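Local coordinates for protein kappa-carrageenase (Pseudoalteromonas carrageenovora, PDB 5OCQ) that hydrolyses internal beta-1,4 linkages between D-galactose 4-sulfate and 3,6-anhydro-D-galactose in kappa-carrageenan, by means of its family GH16 catalytic domain, at residues W120-I125 and N228-Q233; Q136-D141 and L221-Q226; H156-I161 and D204-Y209. The protein carries 1 engineered substitution. One frame throughout, in Å; residues are numbered along the deposited sequence. Where two conformers were deposited one is given.

Overall arrangement
All three contacts are buried in the GH16 jellyroll, and they differ in what they join. Contact 1 pairs two adjacent strands of the substrate-binding sheet, mainly through backbone hydrogen bonds. Contact 2 packs the loop 221-226 across strand 135-141, the next strand beyond 115-122; its one direct hydrogen bond joins a serine hydroxyl to a carbonyl, and the nucleophile Glu139 points the other way. Contact 3 takes the following strand, 153-164, and packs it against strand 205-210 through aromatic and aliphatic groups, without a direct hydrogen bond between the segments. Contacts 1 and 2 both reach the bound 9RN and G4S sugars, whereas contact 3 adds only His159 at G4S.

Contact 1 (W120-I125 and N228-Q233). With G4S (4-O-sulfo-beta-D-galactopyranose), chain C; 9RN (3,6-anhydro-alpha-D-galactopyranose), chain B.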
loop_
_atom_site.group_PDB
_atom_site.type_symbol
_atom_site.label_atom_id
_atom_site.label_comp_id
_atom_site.label_asym_id
_atom_site.label_seq_id
_atom_site.Cartn_x
_atom_site.Cartn_y
_atom_site.Cartn_z
ATOM N N TRP A 120 -1.743 1.831 1.884
ATOM C CA TRP A 120 -1.291 2.748 0.832
ATOM C C TRP A 120 -2.469 3.266 0.030
ATOM O O TRP A 120 -3.619 2.837 0.286
ATOM C CB TRP A 120 -0.223 2.156 -0.077
ATOM C CG TRP A 120 -0.650 0.895 -0.810
ATOM C CD1 TRP A 120 -1.002 -0.291 -0.232
ATOM C CD2 TRP A 120 -0.711 0.696 -2.228
ATOM N NE1 TRP A 120 -1.294 -1.254 -1.217
ATOM C CE2 TRP A 120 -1.157 -0.658 -2.444
ATOM C CE3 TRP A 120 -0.484 1.507 -3.346
ATOM C CZ2 TRP A 120 -1.297 -1.175 -3.744
ATOM C CZ3 TRP A 120 -0.578 0.977 -4.608
ATOM C CH2 TRP A 120 -1.021 -0.337 -4.793
ATOM N N MET A 121 -2.220 4.264 -0.817
ATOM C CA MET A 121 -3.314 4.813 -1.649
ATOM C C MET A 121 -2.699 5.198 -3.001
ATOM O O MET A 121 -1.526 5.638 -3.069
ATOM C CB MET A 121 -4.056 5.984 -0.981
ATOM C CG MET A 121 -3.181 7.181 -0.746
ATOM S SD MET A 121 -3.995 8.430 0.305
ATOM C CE MET A 121 -3.542 7.779 1.875
ATOM N N TYR A 122 -3.478 5.049 -4.092
ATOM C CA TYR A 122 -2.930 5.297 -5.452
ATOM C C TYR A 122 -3.974 5.732 -6.401
ATOM O O TYR A 122 -5.133 5.332 -6.292
ATOM C CB TYR A 122 -2.156 4.097 -5.961
ATOM C CG TYR A 122 -2.984 2.866 -6.341
ATOM C CD1 TYR A 122 -3.706 2.119 -5.399
ATOM C CD2 TYR A 122 -3.086 2.440 -7.671
ATOM C CE1 TYR A 122 -4.387 0.977 -5.791
ATOM C CE2 TYR A 122 -3.810 1.249 -8.054
ATOM C CZ TYR A 122 -4.469 0.547 -7.103
ATOM O OH TYR A 122 -5.134 -0.600 -7.508
ATOM N N SER A 123 -3.567 6.460 -7.451
ATOM C CA SER A 123 -4.482 6.898 -8.480
ATOM C C SER A 123 -4.392 6.094 -9.748
ATOM O O SER A 123 -3.563 5.226 -9.864
ATOM C CB SER A 123 -4.164 8.412 -8.841
ATOM O OG SER A 123 -2.935 8.448 -9.574
ATOM N N THR A 124 -5.306 6.383 -10.702
ATOM C CA THR A 124 -5.081 5.942 -12.094
ATOM C C THR A 124 -3.803 6.597 -12.614
ATOM O O THR A 124 -3.348 7.616 -12.077
ATOM C CB THR A 124 -6.289 6.311 -13.020
ATOM O OG1 THR A 124 -6.482 7.701 -12.995
ATOM C CG2 THR A 124 -7.500 5.625 -12.537
ATOM N N ILE A 125 -3.289 6.027 -13.702
ATOM C CA ILE A 125 -2.111 6.672 -14.422
ATOM C C ILE A 125 -2.696 7.345 -15.651
ATOM O O ILE A 125 -3.277 6.620 -16.469
ATOM C CB ILE A 125 -1.071 5.639 -14.803
ATOM C CG1 ILE A 125 -0.559 4.870 -13.561
ATOM C CG2 ILE A 125 0.044 6.339 -15.628
ATOM C CD1 ILE A 125 0.399 3.695 -13.834
ATOM N N ASN A 228 -7.344 5.815 -4.450
ATOM C CA ASN A 228 -8.090 4.742 -3.761
ATOM C C ASN A 228 -7.273 4.194 -2.617
ATOM O O ASN A 228 -6.088 3.929 -2.782
ATOM C CB ASN A 228 -8.308 3.554 -4.719
ATOM C CG ASN A 228 -9.078 3.933 -5.955
ATOM O OD1 ASN A 228 -8.499 4.463 -6.879
ATOM N ND2 ASN A 228 -10.382 3.618 -6.038
ATOM N N LEU A 229 -7.897 4.042 -1.425
ATOM C CA LEU A 229 -7.207 3.611 -0.231
ATOM C C LEU A 229 -7.153 2.096 -0.152
ATOM O O LEU A 229 -8.213 1.458 -0.320
ATOM C CB LEU A 229 -8.018 4.135 0.976
ATOM C CG LEU A 229 -7.338 3.951 2.327
ATOM C CD1 LEU A 229 -5.941 4.651 2.399
ATOM C CD2 LEU A 229 -8.245 4.385 3.470
ATOM N N THR A 230 -5.979 1.525 0.120
ATOM C CA THR A 230 -5.743 0.115 -0.138
ATOM C C THR A 230 -5.046 -0.536 1.055
ATOM O O THR A 230 -4.022 -0.021 1.574
ATOM C CB THR A 230 -4.924 -0.011 -1.464
ATOM O OG1 THR A 230 -5.611 0.662 -2.515
ATOM C CG2 THR A 230 -4.718 -1.490 -1.929
ATOM N N LEU A 231 -5.445 -1.771 1.343
ATOM C CA LEU A 231 -4.734 -2.668 2.247
ATOM C C LEU A 231 -4.390 -3.918 1.426
ATOM O O LEU A 231 -5.263 -4.459 0.707
ATOM C CB LEU A 231 -5.638 -3.131 3.434
ATOM C CG LEU A 231 -5.953 -2.018 4.448
ATOM C CD1 LEU A 231 -7.324 -2.286 5.164
ATOM C CD2 LEU A 231 -4.841 -1.816 5.434
ATOM N N SER A 232 -3.144 -4.383 1.465
ATOM C CA SER A 232 -2.805 -5.533 0.629
ATOM C C SER A 232 -1.536 -6.232 1.161
ATOM O O SER A 232 -0.798 -5.607 1.944
ATOM C CB SER A 232 -2.575 -5.028 -0.817
ATOM O OG SER A 232 -1.401 -4.191 -0.939
ATOM N N GLN A 233 -1.271 -7.470 0.687
ATOM C CA GLN A 233 -0.050 -8.199 1.094
ATOM C C GLN A 233 0.665 -8.583 -0.199
ATOM O O GLN A 233 0.095 -9.330 -1.032
ATOM C CB GLN A 233 -0.359 -9.394 2.054
ATOM C CG GLN A 233 0.959 -10.029 2.545
ATOM C CD GLN A 233 0.656 -10.853 3.745
ATOM O OE1 GLN A 233 0.518 -10.334 4.852
ATOM N NE2 GLN A 233 0.395 -12.095 3.527
HETATM C C1 G4S C . 4.904 0.693 -4.007
HETATM C C2 G4S C . 4.470 0.219 -5.387
HETATM C C3 G4S C . 2.985 -0.196 -5.468
HETATM C C4 G4S C . 2.685 -1.114 -4.264
HETATM C C5 G4S C . 3.053 -0.395 -2.951
HETATM C C6 G4S C . 2.638 -1.068 -1.673
HETATM O O1 G4S C . 6.361 0.651 -3.971
HETATM O O2 G4S C . 4.622 1.332 -6.345
HETATM O O4 G4S C . 3.598 -2.223 -4.407
HETATM O O5 G4S C . 4.497 -0.219 -2.941
HETATM O O6 G4S C . 3.487 -2.185 -1.348
HETATM S S G4S C . 3.138 -3.788 -4.738
HETATM O O7 G4S C . 1.727 -3.956 -4.297
HETATM O O8 G4S C . 3.324 -3.926 -6.233
HETATM O O9 G4S C . 4.054 -4.566 -3.882
HETATM C C2 9RN B . 1.293 -1.576 -8.414
HETATM C C4 9RN B . 1.668 -0.181 -10.442
HETATM C C5 9RN B . 1.601 0.998 -9.508
HETATM C C6 9RN B . 0.103 1.114 -9.329
HETATM O O5 9RN B . 2.272 0.625 -8.266
HETATM O O3 9RN B . -0.380 -0.225 -9.412
HETATM C C3 9RN B . 0.698 -1.098 -9.719
HETATM O O2 9RN B . 2.397 -2.517 -8.713
HETATM C C1 9RN B . 1.724 -0.441 -7.515
HETATM O O1 9RN B . 2.787 -0.857 -6.686
HETATM O O HOH W 1 -6.289 3.425 -8.246
#
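Antiparallel pairing of strands 115-122 and 227-235 within the substrate-binding sheet of the GH16 jellyroll sets Trp120 beside Thr230, Met121 beside Leu229 and Tyr122 beside Asn228. Trp120 and Thr230 form a hydrogen-bonded pair, with Trp120 N donating to Thr230 O (3.0 Å) and Thr230 N to Trp120 O (2.7 Å). Tyr122 and Asn228 repeat this reciprocal arrangement, and a water bridges Tyr122 O and Asn228 OD1. Between them Met121 and Leu229 are a non-hydrogen-bonded pair, and Met121 CE rests on Leu229 CD1 on the sheet face turned away from the sugars.

At the sugar-binding face, directly beside the catalytic Glu139 and Asp141, the indole of Trp120 meets both strand and sugar. Its CG lies between the backbone N and the carbonyl carbon (chi1 59°), which folds the ring back along the neighbouring strand. There NE1 gives a fairly straight bond to Ser232 OG (3.0 Å, 159° at the hydrogen), the hydroxyl standing slightly out of the ring plane. Thr230 CB sits over one face of the five-membered ring in a CH-pi contact, 4.0 Å from its centroid. The opposite face receives the sulfated galactose, with Trp120 CH2 3.8 Å from G4S C4. Next in line, the edge of the Tyr122 ring meets Thr230 OG1 while Trp120 CH2 lies over one ring face. Tyr122 CD2 approaches 9RN C6 at 3.8 Å, and its hydroxyl is hydrogen-bonded to Glu38.

The indole is therefore held at its N-H by a serine and backed on one face by a threonine. This is the aromatic platform common in glycoside hydrolases: with its N-H already engaged, the ring offers an apolar face to the carbon skeleton of the sugar.

Contact 2 (Q136-D141 and L221-Q226). With G4S (4-O-sulfo-beta-D-galactopyranose), chain C; 9RN (3,6-anhydro-alpha-D-galactopyranose), chain B.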
loop_
_atom_site.group_PDB
_atom_site.type_symbol
_atom_site.label_atom_id
_atom_site.label_comp_id
_atom_site.label_asym_id
_atom_site.label_seq_id
_atom_site.Cartn_x
_atom_site.Cartn_y
_atom_site.Cartn_z
ATOM N N GLN A 136 1.244 12.485 -13.668
ATOM C CA GLN A 136 0.397 11.516 -14.323
ATOM C C GLN A 136 -0.093 10.398 -13.292
ATOM O O GLN A 136 -1.058 9.697 -13.607
ATOM C CB GLN A 136 1.150 10.794 -15.385
ATOM C CG GLN A 136 1.632 11.679 -16.463
ATOM C CD GLN A 136 2.211 10.860 -17.617
ATOM O OE1 GLN A 136 2.554 9.657 -17.529
ATOM N NE2 GLN A 136 2.377 11.564 -18.743
ATOM N N TYR A 137 0.551 10.377 -12.114
ATOM C CA TYR A 137 0.303 9.248 -11.078
ATOM C C TYR A 137 0.742 9.720 -9.734
ATOM O O TYR A 137 1.856 10.309 -9.626
ATOM C CB TYR A 137 1.068 8.002 -11.469
ATOM C CG TYR A 137 1.004 6.872 -10.466
ATOM C CD1 TYR A 137 -0.170 6.199 -10.278
ATOM C CD2 TYR A 137 2.118 6.465 -9.778
ATOM C CE1 TYR A 137 -0.262 5.164 -9.369
ATOM C CE2 TYR A 137 2.070 5.437 -8.833
ATOM C CZ TYR A 137 0.851 4.761 -8.655
ATOM O OH TYR A 137 0.786 3.721 -7.745
ATOM N N SER A 138 -0.090 9.509 -8.694
ATOM C CA SER A 138 0.244 9.832 -7.317
ATOM C C SER A 138 -0.000 8.607 -6.432
ATOM O O SER A 138 -1.020 7.947 -6.586
ATOM C CB SER A 138 -0.711 10.967 -6.728
ATOM O OG SER A 138 -0.569 12.224 -7.440
ATOM N N GLU A 139 0.979 8.277 -5.611
ATOM C CA GLU A 139 0.924 7.177 -4.638
ATOM C C GLU A 139 1.501 7.566 -3.314
ATOM O O GLU A 139 2.613 8.035 -3.246
ATOM C CB GLU A 139 1.583 5.888 -5.204
ATOM C CG GLU A 139 1.669 4.766 -4.273
ATOM C CD GLU A 139 2.441 3.576 -4.755
ATOM O OE1 GLU A 139 2.663 3.410 -5.993
ATOM O OE2 GLU A 139 2.756 2.740 -3.855
ATOM N N ILE A 140 0.753 7.400 -2.225
ATOM C CA ILE A 140 1.233 7.580 -0.862
ATOM C C ILE A 140 1.244 6.226 -0.149
ATOM O O ILE A 140 0.119 5.624 -0.042
ATOM C CB ILE A 140 0.381 8.620 -0.067
ATOM C CG1 ILE A 140 0.308 9.985 -0.786
ATOM C CG2 ILE A 140 0.907 8.721 1.403
ATOM C CD1 ILE A 140 -0.572 11.040 -0.159
ATOM N N ASP A 141 2.393 5.751 0.327
ATOM C CA ASP A 141 2.455 4.517 1.088
ATOM C C ASP A 141 2.434 4.893 2.561
ATOM O O ASP A 141 3.405 5.525 3.097
ATOM C CB ASP A 141 3.691 3.729 0.767
ATOM C CG ASP A 141 3.742 3.234 -0.675
ATOM O OD1 ASP A 141 2.701 3.351 -1.435
ATOM O OD2 ASP A 141 4.800 2.682 -1.123
ATOM N N LEU A 221 4.313 17.960 -2.896
ATOM C CA LEU A 221 4.605 18.475 -4.222
ATOM C C LEU A 221 3.745 17.878 -5.316
ATOM O O LEU A 221 3.335 18.569 -6.231
ATOM C CB LEU A 221 6.082 18.234 -4.574
ATOM C CG LEU A 221 7.103 18.822 -3.534
ATOM C CD1 LEU A 221 8.452 18.315 -3.918
ATOM C CD2 LEU A 221 7.062 20.351 -3.612
ATOM N N TYR A 222 3.447 16.582 -5.262
ATOM C CA TYR A 222 3.005 15.835 -6.456
ATOM C C TYR A 222 1.824 14.853 -6.071
ATOM O O TYR A 222 1.519 13.955 -6.856
ATOM C CB TYR A 222 4.119 14.984 -7.051
ATOM C CG TYR A 222 5.400 15.792 -7.461
ATOM C CD1 TYR A 222 5.264 16.830 -8.324
ATOM C CD2 TYR A 222 6.639 15.459 -6.970
ATOM C CE1 TYR A 222 6.391 17.578 -8.768
ATOM C CE2 TYR A 222 7.785 16.200 -7.369
ATOM C CZ TYR A 222 7.625 17.229 -8.272
ATOM O OH TYR A 222 8.777 17.965 -8.660
ATOM N N TRP A 223 1.298 14.970 -4.858
ATOM C CA TRP A 223 0.282 14.024 -4.337
ATOM C C TRP A 223 -1.077 14.636 -4.137
ATOM O O TRP A 223 -1.643 14.689 -3.022
ATOM C CB TRP A 223 0.845 13.234 -3.123
ATOM C CG TRP A 223 2.088 12.617 -3.475
ATOM C CD1 TRP A 223 2.211 11.384 -4.036
ATOM C CD2 TRP A 223 3.444 13.159 -3.447
ATOM N NE1 TRP A 223 3.490 11.158 -4.425
ATOM C CE2 TRP A 223 4.288 12.186 -4.017
ATOM C CE3 TRP A 223 4.017 14.335 -2.945
ATOM C CZ2 TRP A 223 5.656 12.381 -4.197
ATOM C CZ3 TRP A 223 5.421 14.528 -3.112
ATOM C CH2 TRP A 223 6.217 13.547 -3.706
ATOM N N HIS A 224 -1.650 15.108 -5.236
ATOM C CA HIS A 224 -2.957 15.772 -5.192
ATOM C C HIS A 224 -4.027 15.086 -6.019
ATOM O O HIS A 224 -5.226 15.535 -6.044
ATOM C CB HIS A 224 -2.782 17.258 -5.671
ATOM C CG HIS A 224 -1.836 18.072 -4.836
ATOM N ND1 HIS A 224 -0.501 18.292 -5.169
ATOM C CD2 HIS A 224 -2.025 18.711 -3.674
ATOM C CE1 HIS A 224 0.096 18.948 -4.191
ATOM N NE2 HIS A 224 -0.804 19.206 -3.272
ATOM N N ARG A 225 -3.692 13.994 -6.672
ATOM C CA ARG A 225 -4.670 13.300 -7.519
ATOM C C ARG A 225 -5.691 12.529 -6.607
ATOM O O ARG A 225 -5.428 12.295 -5.396
ATOM C CB ARG A 225 -3.958 12.375 -8.505
ATOM C CG ARG A 225 -3.199 13.094 -9.670
ATOM C CD ARG A 225 -2.387 12.116 -10.426
ATOM N NE ARG A 225 -3.177 11.093 -11.130
ATOM C CZ ARG A 225 -3.978 11.289 -12.190
ATOM N NH1 ARG A 225 -4.133 12.531 -12.742
ATOM N NH2 ARG A 225 -4.662 10.298 -12.721
ATOM N N GLN A 226 -6.785 12.090 -7.197
ATOM C CA GLN A 226 -7.761 11.195 -6.490
ATOM C C GLN A 226 -7.165 9.798 -6.352
ATOM O O GLN A 226 -6.762 9.160 -7.356
ATOM C CB GLN A 226 -9.045 11.092 -7.314
ATOM C CG GLN A 226 -9.866 12.402 -7.323
ATOM C CD GLN A 226 -10.388 12.787 -5.984
ATOM O OE1 GLN A 226 -10.957 11.975 -5.246
ATOM N NE2 GLN A 226 -9.981 13.978 -5.521
HETATM C C1 G4S C . 4.904 0.693 -4.007
HETATM C C2 G4S C . 4.470 0.219 -5.387
HETATM C C3 G4S C . 2.985 -0.196 -5.468
HETATM C C4 G4S C . 2.685 -1.114 -4.264
HETATM C C5 G4S C . 3.053 -0.395 -2.951
HETATM C C6 G4S C . 2.638 -1.068 -1.673
HETATM O O1 G4S C . 6.361 0.651 -3.971
HETATM O O2 G4S C . 4.622 1.332 -6.345
HETATM O O4 G4S C . 3.598 -2.223 -4.407
HETATM O O5 G4S C . 4.497 -0.219 -2.941
HETATM O O6 G4S C . 3.487 -2.185 -1.348
HETATM S S G4S C . 3.138 -3.788 -4.738
HETATM O O7 G4S C . 1.727 -3.956 -4.297
HETATM O O8 G4S C . 3.324 -3.926 -6.233
HETATM O O9 G4S C . 4.054 -4.566 -3.882
HETATM C C2 9RN B . 1.293 -1.576 -8.414
HETATM C C4 9RN B . 1.668 -0.181 -10.442
HETATM C C5 9RN B . 1.601 0.998 -9.508
HETATM C C6 9RN B . 0.103 1.114 -9.329
HETATM O O5 9RN B . 2.272 0.625 -8.266
HETATM O O3 9RN B . -0.380 -0.225 -9.412
HETATM C C3 9RN B . 0.698 -1.098 -9.719
HETATM O O2 9RN B . 2.397 -2.517 -8.713
HETATM C C1 9RN B . 1.724 -0.441 -7.515
HETATM O O1 9RN B . 2.787 -0.857 -6.686
#
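Ser138 meets Tyr222 where the loop 221-226 crosses the outer side of strand 135-141, the strand that carries the nucleophile Glu139 and the active-site Asp141 of the GH16 jellyroll. The direct polar link is one hydrogen bond from Ser138 OG to Tyr222 O (2.8 Å), which lies in the carbonyl plane on a lone pair. Setting OG anti to the carbonyl carbon (chi1 -63°) turns the hydroxyl to the loop.

Packing flanks this bond. Ile140 CD1 makes the apolar contact, on Trp223 CB at 4.0 Å. On the other flank the aliphatic part of Arg225 lies against Ser138, with CD 3.5 Å from Ser138 OG. Bent at chi3 (65°), the chain brings its guanidinium face over Gln136 O.

Hydrogen bonds to neighbouring parts complete the join: Arg225 NE and NH2 are held by Ser123 OG and Thr124 O, and Trp223 NE1 bonds to His159 O. The loop is thus bonded to strands 135-141 and 153-164 and to the chain just past strand 115-122.

The active-site contacts lie on the opposite side of the strand. Glu139 extends toward the galactose, and Tyr137 OH donates to Glu139 OE1 (2.6 Å) from above the carboxylate plane, probably helping to hold the group in place. Replacing Glu139 with an alanine would remove the nucleophile and would probably leave Tyr137 OH without its acceptor and a gap beside the anomeric carbon of the galactose. Tyr137 also borders the anhydro sugar, its OH 3.1 Å from 9RN C6. Asp141 OD2 stands 3.4 Å from G4S O5; Asp144, an engineered residue at the proton-donor position, is also hydrogen-bonded to G4S. Consistent with a nucleophile poised at the anomeric carbon, Glu139 OE2 lies 3.0 Å from G4S C1.

Contact 3 (H156-I161 and D204-Y209); sequences HDLHNI and DKITWY. With G4S (4-O-sulfo-beta-D-galactopyranose), chain C.
His156 and Trp208 run alongside each other with their side chains pointing opposite ways, joining strand 153-164 of the substrate-binding sheet to strand 205-210 behind it in the jellyroll sandwich.

With CG anti to the carbonyl carbon (chi1 -70°), Trp208 projects its indole between the two strands. His156 CB lies over one face in a CH-pi contact, 3.7 Å from the centroid of the five-membered ring. The imidazole, turned aside at chi1 -51°, presents its edge to that ring in an offset edge-to-face pair (centroids 5.6 Å apart, planes at 71°). Ile206 CG2 lies over the opposite indole face. Leu158 takes the far edge, its CD2 3.7 Å from Trp208 CZ2, and meets Ile206 tip to tip, CD2 to CD1 at 4.0 Å.

The buried nitrogens are satisfied nearby. Trp208 NE1 bonds to Asp141 O, His156 ND1 to Val142 O and His156 NE2 to Ser154 OG.

The contact is thus hydrophobic and aromatic between the segments, while one polar atom reaches the catalytic strand: a Trp208 packed on both faces directs its N-H to the backbone of the active-site residue Asp141, probably helping to position it.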
loop_
_atom_site.group_PDB
_atom_site.type_symbol
_atom_site.label_atom_id
_atom_site.label_comp_id
_atom_site.label_asym_id
_atom_site.label_seq_id
_atom_site.Cartn_x
_atom_site.Cartn_y
_atom_site.Cartn_z
ATOM N N HIS A 156 8.063 4.324 4.601
ATOM C CA HIS A 156 6.907 5.238 4.598
ATOM C C HIS A 156 7.106 6.200 3.465
ATOM O O HIS A 156 7.570 7.307 3.636
ATOM C CB HIS A 156 6.781 5.959 5.963
ATOM C CG HIS A 156 6.810 5.032 7.149
ATOM N ND1 HIS A 156 5.679 4.521 7.712
ATOM C CD2 HIS A 156 7.845 4.465 7.826
ATOM C CE1 HIS A 156 5.982 3.697 8.719
ATOM N NE2 HIS A 156 7.306 3.657 8.820
ATOM N N ASP A 157 6.830 5.720 2.266
ATOM C CA ASP A 157 7.326 6.284 1.023
ATOM C C ASP A 157 6.299 6.968 0.119
ATOM O O ASP A 157 5.066 6.818 0.268
ATOM C CB ASP A 157 7.996 5.203 0.212
ATOM C CG ASP A 157 9.326 4.657 0.875
ATOM O OD1 ASP A 157 9.944 5.487 1.614
ATOM O OD2 ASP A 157 9.666 3.438 0.683
ATOM N N LEU A 158 6.805 7.683 -0.902
ATOM C CA LEU A 158 6.002 8.311 -1.911
ATOM C C LEU A 158 6.443 7.929 -3.287
ATOM O O LEU A 158 7.630 7.719 -3.490
ATOM C CB LEU A 158 6.093 9.882 -1.772
ATOM C CG LEU A 158 5.677 10.516 -0.463
ATOM C CD1 LEU A 158 5.960 12.035 -0.437
ATOM C CD2 LEU A 158 4.187 10.323 -0.320
ATOM N N HIS A 159 5.500 7.790 -4.221
ATOM C CA HIS A 159 5.734 7.455 -5.637
ATOM C C HIS A 159 4.949 8.316 -6.531
ATOM O O HIS A 159 3.818 8.739 -6.213
ATOM C CB HIS A 159 5.498 5.946 -5.933
ATOM C CG HIS A 159 6.156 5.009 -4.998
ATOM N ND1 HIS A 159 5.778 4.760 -3.710
ATOM C CD2 HIS A 159 7.291 4.323 -5.171
ATOM C CE1 HIS A 159 6.562 3.836 -3.169
ATOM N NE2 HIS A 159 7.478 3.537 -4.068
ATOM N N ASN A 160 5.515 8.674 -7.718
ATOM C CA ASN A 160 4.753 9.512 -8.647
ATOM C C ASN A 160 5.369 9.438 -10.044
ATOM O O ASN A 160 6.529 9.041 -10.147
ATOM C CB ASN A 160 4.669 10.978 -8.176
ATOM C CG ASN A 160 6.104 11.614 -7.942
ATOM O OD1 ASN A 160 6.824 11.287 -7.012
ATOM N ND2 ASN A 160 6.437 12.542 -8.794
ATOM N N ILE A 161 4.595 9.808 -11.031
ATOM C CA ILE A 161 5.152 10.086 -12.361
ATOM C C ILE A 161 4.941 11.570 -12.629
ATOM O O ILE A 161 3.815 12.052 -12.571
ATOM C CB ILE A 161 4.469 9.228 -13.390
ATOM C CG1 ILE A 161 4.650 7.724 -13.136
ATOM C CG2 ILE A 161 4.941 9.626 -14.814
ATOM C CD1 ILE A 161 3.753 6.865 -14.013
ATOM N N ASP A 204 -0.321 21.072 1.704
ATOM C CA ASP A 204 1.052 21.507 1.855
ATOM C C ASP A 204 2.005 20.429 2.334
ATOM O O ASP A 204 3.218 20.457 1.999
ATOM C CB ASP A 204 1.122 22.696 2.888
ATOM C CG ASP A 204 0.350 23.962 2.414
ATOM O OD1 ASP A 204 0.519 24.312 1.221
ATOM O OD2 ASP A 204 -0.391 24.572 3.216
ATOM N N LYS A 205 1.523 19.482 3.161
ATOM C CA LYS A 205 2.473 18.640 3.936
ATOM C C LYS A 205 1.889 17.232 4.024
ATOM O O LYS A 205 0.637 17.121 3.989
ATOM C CB LYS A 205 2.678 19.235 5.325
ATOM C CG LYS A 205 3.827 20.259 5.450
ATOM C CD LYS A 205 5.260 19.791 5.728
ATOM C CE LYS A 205 6.122 21.049 5.607
ATOM N NZ LYS A 205 7.351 21.115 6.405
ATOM N N ILE A 206 2.782 16.232 4.103
ATOM C CA ILE A 206 2.378 14.807 4.424
ATOM C C ILE A 206 3.167 14.389 5.641
ATOM O O ILE A 206 4.422 14.487 5.599
ATOM C CB ILE A 206 2.701 13.955 3.182
ATOM C CG1 ILE A 206 2.005 14.498 1.937
ATOM C CG2 ILE A 206 2.231 12.522 3.402
ATOM C CD1 ILE A 206 2.406 13.835 0.623
ATOM N N THR A 207 2.543 13.895 6.697
ATOM C CA THR A 207 3.178 13.540 7.961
ATOM C C THR A 207 2.710 12.117 8.366
ATOM O O THR A 207 1.474 11.880 8.390
ATOM C CB THR A 207 2.794 14.525 9.074
ATOM O OG1 THR A 207 2.965 15.866 8.537
ATOM C CG2 THR A 207 3.509 14.251 10.366
ATOM N N TRP A 208 3.675 11.266 8.668
ATOM C CA TRP A 208 3.410 9.847 8.990
ATOM C C TRP A 208 3.555 9.542 10.460
ATOM O O TRP A 208 4.452 10.083 11.133
ATOM C CB TRP A 208 4.348 8.962 8.225
ATOM C CG TRP A 208 4.215 8.819 6.757
ATOM C CD1 TRP A 208 3.711 7.704 6.095
ATOM C CD2 TRP A 208 4.668 9.683 5.688
ATOM N NE1 TRP A 208 3.829 7.831 4.780
ATOM C CE2 TRP A 208 4.425 9.017 4.470
ATOM C CE3 TRP A 208 5.243 11.000 5.636
ATOM C CZ2 TRP A 208 4.751 9.551 3.208
ATOM C CZ3 TRP A 208 5.539 11.530 4.369
ATOM C CH2 TRP A 208 5.316 10.781 3.173
ATOM N N TYR A 209 2.771 8.598 10.968
ATOM C CA TYR A 209 2.721 8.282 12.345
ATOM C C TYR A 209 2.790 6.783 12.577
ATOM O O TYR A 209 2.186 6.032 11.813
ATOM C CB TYR A 209 1.388 8.794 12.915
ATOM C CG TYR A 209 1.203 10.289 12.930
ATOM C CD1 TYR A 209 0.798 10.985 11.757
ATOM C CD2 TYR A 209 1.450 11.005 14.115
ATOM C CE1 TYR A 209 0.632 12.360 11.777
ATOM C CE2 TYR A 209 1.292 12.383 14.101
ATOM C CZ TYR A 209 0.911 13.025 12.958
ATOM O OH TYR A 209 0.748 14.452 12.877
HETATM C C1 G4S C . 4.904 0.693 -4.007
HETATM C C2 G4S C . 4.470 0.219 -5.387
HETATM C C3 G4S C . 2.985 -0.196 -5.468
HETATM C C4 G4S C . 2.685 -1.114 -4.264
HETATM C C5 G4S C . 3.053 -0.395 -2.951
HETATM C C6 G4S C . 2.638 -1.068 -1.673
HETATM O O1 G4S C . 6.361 0.651 -3.971
HETATM O O2 G4S C . 4.622 1.332 -6.345
HETATM O O4 G4S C . 3.598 -2.223 -4.407
HETATM O O5 G4S C . 4.497 -0.219 -2.941
HETATM O O6 G4S C . 3.487 -2.185 -1.348
HETATM S S G4S C . 3.138 -3.788 -4.738
HETATM O O7 G4S C . 1.727 -3.956 -4.297
HETATM O O8 G4S C . 3.324 -3.926 -6.233
HETATM O O9 G4S C . 4.054 -4.566 -3.882
#